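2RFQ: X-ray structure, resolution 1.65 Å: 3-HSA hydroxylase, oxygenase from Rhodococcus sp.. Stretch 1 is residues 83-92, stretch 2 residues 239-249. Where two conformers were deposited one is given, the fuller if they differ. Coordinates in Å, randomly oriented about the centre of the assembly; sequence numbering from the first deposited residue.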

# COMPACT_ATOMS: atom_id res chain seq x y z
N GLY A 83 8.15 27.12 -7.81
CA GLY A 83 9.15 26.06 -8.03
C GLY A 83 8.96 25.37 -9.37
O GLY A 83 9.94 25.10 -10.09
N TRP A 84 7.70 25.09 -9.70
CA TRP A 84 7.37 24.45 -10.97
C TRP A 84 7.80 25.31 -12.15
O TRP A 84 8.48 24.83 -13.07
CB TRP A 84 5.87 24.22 -11.03
CG TRP A 84 5.35 23.47 -12.23
CD1 TRP A 84 4.82 24.01 -13.37
CD2 TRP A 84 5.30 22.03 -12.40
NE1 TRP A 84 4.42 23.00 -14.23
CE2 TRP A 84 4.70 21.78 -13.65
CE3 TRP A 84 5.68 20.93 -11.60
CZ2 TRP A 84 4.49 20.47 -14.14
CZ3 TRP A 84 5.48 19.64 -12.07
CH2 TRP A 84 4.89 19.42 -13.33
N VAL A 85 7.39 26.57 -12.12
CA VAL A 85 7.77 27.51 -13.20
C VAL A 85 9.28 27.69 -13.28
O VAL A 85 9.86 27.69 -14.38
CB VAL A 85 7.06 28.86 -12.99
CG1 VAL A 85 7.61 29.95 -13.92
CG2 VAL A 85 5.55 28.67 -13.19
N SER A 86 9.93 27.81 -12.12
CA SER A 86 11.37 28.04 -12.08
C SER A 86 12.11 26.88 -12.74
O SER A 86 13.02 27.06 -13.54
CB SER A 86 11.85 28.22 -10.63
OG SER A 86 11.37 29.46 -10.10
N SER A 87 11.68 25.67 -12.42
CA SER A 87 12.34 24.50 -12.97
C SER A 87 12.24 24.44 -14.49
O SER A 87 13.24 24.27 -15.19
CB SER A 87 11.69 23.25 -12.38
OG SER A 87 12.47 22.11 -12.72
N ILE A 88 11.01 24.62 -15.00
CA ILE A 88 10.79 24.46 -16.45
C ILE A 88 11.44 25.60 -17.23
O ILE A 88 12.18 25.36 -18.21
CB ILE A 88 9.29 24.27 -16.75
CG1 ILE A 88 8.82 22.97 -16.09
CG2 ILE A 88 9.07 24.12 -18.24
CD1 ILE A 88 7.36 22.96 -15.57
N ILE A 89 11.21 26.84 -16.81
CA ILE A 89 11.84 27.97 -17.50
C ILE A 89 13.37 27.88 -17.39
O ILE A 89 14.07 28.16 -18.36
CB ILE A 89 11.28 29.34 -17.02
CG1 ILE A 89 9.77 29.41 -17.27
CG2 ILE A 89 11.99 30.48 -17.72
CD1 ILE A 89 9.18 30.81 -17.26
N GLY A 90 13.87 27.46 -16.24
CA GLY A 90 15.31 27.33 -16.06
C GLY A 90 15.91 26.30 -17.01
O GLY A 90 16.99 26.49 -17.55
N VAL A 91 15.20 25.18 -17.21
CA VAL A 91 15.75 24.12 -18.06
C VAL A 91 15.76 24.52 -19.54
O VAL A 91 16.53 23.99 -20.33
CB VAL A 91 15.05 22.76 -17.83
CG1 VAL A 91 13.88 22.57 -18.80
CG2 VAL A 91 16.08 21.62 -18.00
N HIS A 92 14.91 25.48 -19.91
CA HIS A 92 14.90 25.93 -21.30
C HIS A 92 16.22 26.59 -21.68
O HIS A 92 16.56 26.64 -22.85
CB HIS A 92 13.74 26.87 -21.58
CG HIS A 92 12.42 26.22 -21.32
ND1 HIS A 92 11.32 26.93 -20.88
CD2 HIS A 92 12.04 24.92 -21.36
CE1 HIS A 92 10.31 26.10 -20.71
NE2 HIS A 92 10.73 24.88 -20.99
N THR A 239 13.40 14.92 -14.95
CA THR A 239 13.89 15.31 -13.60
C THR A 239 13.44 16.76 -13.27
O THR A 239 13.12 17.07 -12.12
CB THR A 239 15.41 15.13 -13.48
OG1 THR A 239 15.72 13.75 -13.69
CG2 THR A 239 15.93 15.56 -12.07
N THR A 240 13.39 17.62 -14.30
CA THR A 240 12.87 19.00 -14.11
C THR A 240 11.39 19.03 -13.67
O THR A 240 10.94 19.97 -13.02
CB THR A 240 13.18 19.92 -15.31
OG1 THR A 240 14.03 20.99 -14.85
CG2 THR A 240 11.93 20.55 -15.88
N ILE A 241 10.66 17.96 -13.99
CA ILE A 241 9.28 17.78 -13.60
C ILE A 241 9.15 17.14 -12.22
O ILE A 241 8.26 17.50 -11.45
CB ILE A 241 8.55 16.92 -14.71
CG1 ILE A 241 8.59 17.66 -16.05
CG2 ILE A 241 7.16 16.44 -14.23
CD1 ILE A 241 8.06 19.13 -15.99
N SER A 242 10.03 16.20 -11.89
CA SER A 242 9.95 15.57 -10.56
C SER A 242 10.56 16.44 -9.46
O SER A 242 10.05 16.46 -8.33
CB SER A 242 10.63 14.18 -10.54
OG SER A 242 9.94 13.30 -11.41
N ALA A 243 11.67 17.12 -9.76
CA ALA A 243 12.37 17.90 -8.71
C ALA A 243 11.47 18.89 -7.95
O ALA A 243 11.53 18.94 -6.72
CB ALA A 243 13.62 18.59 -9.29
N PRO A 244 10.63 19.67 -8.66
CA PRO A 244 9.75 20.59 -7.92
C PRO A 244 8.72 19.85 -7.06
O PRO A 244 8.38 20.31 -6.00
CB PRO A 244 9.10 21.46 -9.01
CG PRO A 244 9.28 20.69 -10.30
CD PRO A 244 10.46 19.78 -10.13
N ILE A 245 8.26 18.69 -7.52
CA ILE A 245 7.29 17.93 -6.72
C ILE A 245 7.96 17.40 -5.45
O ILE A 245 7.39 17.48 -4.36
CB ILE A 245 6.62 16.84 -7.54
CG1 ILE A 245 5.87 17.49 -8.71
CG2 ILE A 245 5.67 16.03 -6.66
CD1 ILE A 245 5.33 16.46 -9.77
N VAL A 246 9.18 16.86 -5.60
CA VAL A 246 9.99 16.52 -4.42
C VAL A 246 10.14 17.74 -3.47
O VAL A 246 9.93 17.63 -2.27
CB VAL A 246 11.35 15.91 -4.82
CG1 VAL A 246 12.22 15.66 -3.58
CG2 VAL A 246 11.09 14.59 -5.58
N GLY A 247 10.50 18.90 -4.03
CA GLY A 247 10.61 20.13 -3.23
C GLY A 247 9.30 20.48 -2.51
O GLY A 247 9.33 20.88 -1.34
N MSE A 248 8.17 20.33 -3.20
CA MSE A 248 6.85 20.55 -2.58
C MSE A 248 6.69 19.64 -1.35
O MSE A 248 6.15 20.07 -0.32
CB MSE A 248 5.73 20.32 -3.60
CG MSE A 248 5.67 21.44 -4.62
SE MSE A 248 4.31 20.88 -5.95
CE MSE A 248 5.23 21.43 -7.61
N ALA A 249 7.21 18.41 -1.44
CA ALA A 249 7.09 17.46 -0.34
C ALA A 249 7.94 17.92 0.84
O ALA A 249 7.50 17.82 2.01
CB ALA A 249 7.46 16.03 -0.83

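The backbone carbonyl of Thr-240, left without its usual helical partner because Pro-244 has no N–H to offer, is taken up by a side chain of the neighbouring helix: Ser-87 OG donates a short hydrogen bond to Thr-240 O, 2.6 Å away. The proline kinks helix 239-249 at this point, and its ring carbon CD lies 4.0 Å from Ser-87 OG, so the serine sits where the regular bonding of the helix lapses. Its t rotamer (chi1 -170°) and a CA-to-CB bond that points toward the other stretch bring the hydroxyl into place. Thr-240 answers with its own hydroxyl, which lies 2.9 Å from Ser-87 OG (Thr-240 OG1 to Ser-87 OG) and 3.4 Å from the backbone (Thr-240 OG1 to Ser-87 O), the latter at best a weak hydrogen bond; one proton cannot be assigned firmly to either acceptor. Thr-240 has an off-well chi1 of -117°. Its methyl serves the apolar side of the contact, CG2 lying 3.9 Å from Ile-88 CG1, while its OG1 also lies 3.6 Å from Val-91 CB.

The helices run nearly antiparallel, at 156°, with axes 8.8 Å apart at closest approach. At the close places the CA atoms of Ser-87 and Thr-240 are 5.6 Å apart, with small side chains between them, and those of Trp-84 and Pro-244 5.5 Å, where the Trp-84 CA-to-CB bond points sideways. Gly-83 adds no side chain, and its carbonyl approaches the proline ring directly, Gly-83 O to Pro-244 CB being 3.9 Å.

Beside this polar pair, Trp-84 fills a hollow formed by Ile-241, Pro-244, Ile-245 and Met-248, a selenomethionine. Its CA-to-CB bond points sideways, but the t rotamer carries the large indole back among them. Trp-84 CE3 meets Pro-244 CG at 3.8 Å and Met-248 CE at 4.0 Å; Trp-84 CZ3 meets Ile-245 CD1 at 3.9 Å, this methyl lying at the ring edge; and Trp-84 CH2 packs 3.9 Å from Ile-241 CG2. The indole NE1 is hydrogen-bonded elsewhere in the structure. Ile-241 extends the apolar patch to Ile-88, their CD1 atoms 3.9 Å apart.

The contact buries 412 Å² in all, with Trp-84 and Thr-240 the most covered residues. One polar atom pays for it: Ile-241 O, 3.6 Å from Trp-84 CZ3, has no hydrogen-bonding partner in the model. The carbonyl beside the kink is thus satisfied across the interface, whereas the next one is covered by carbon.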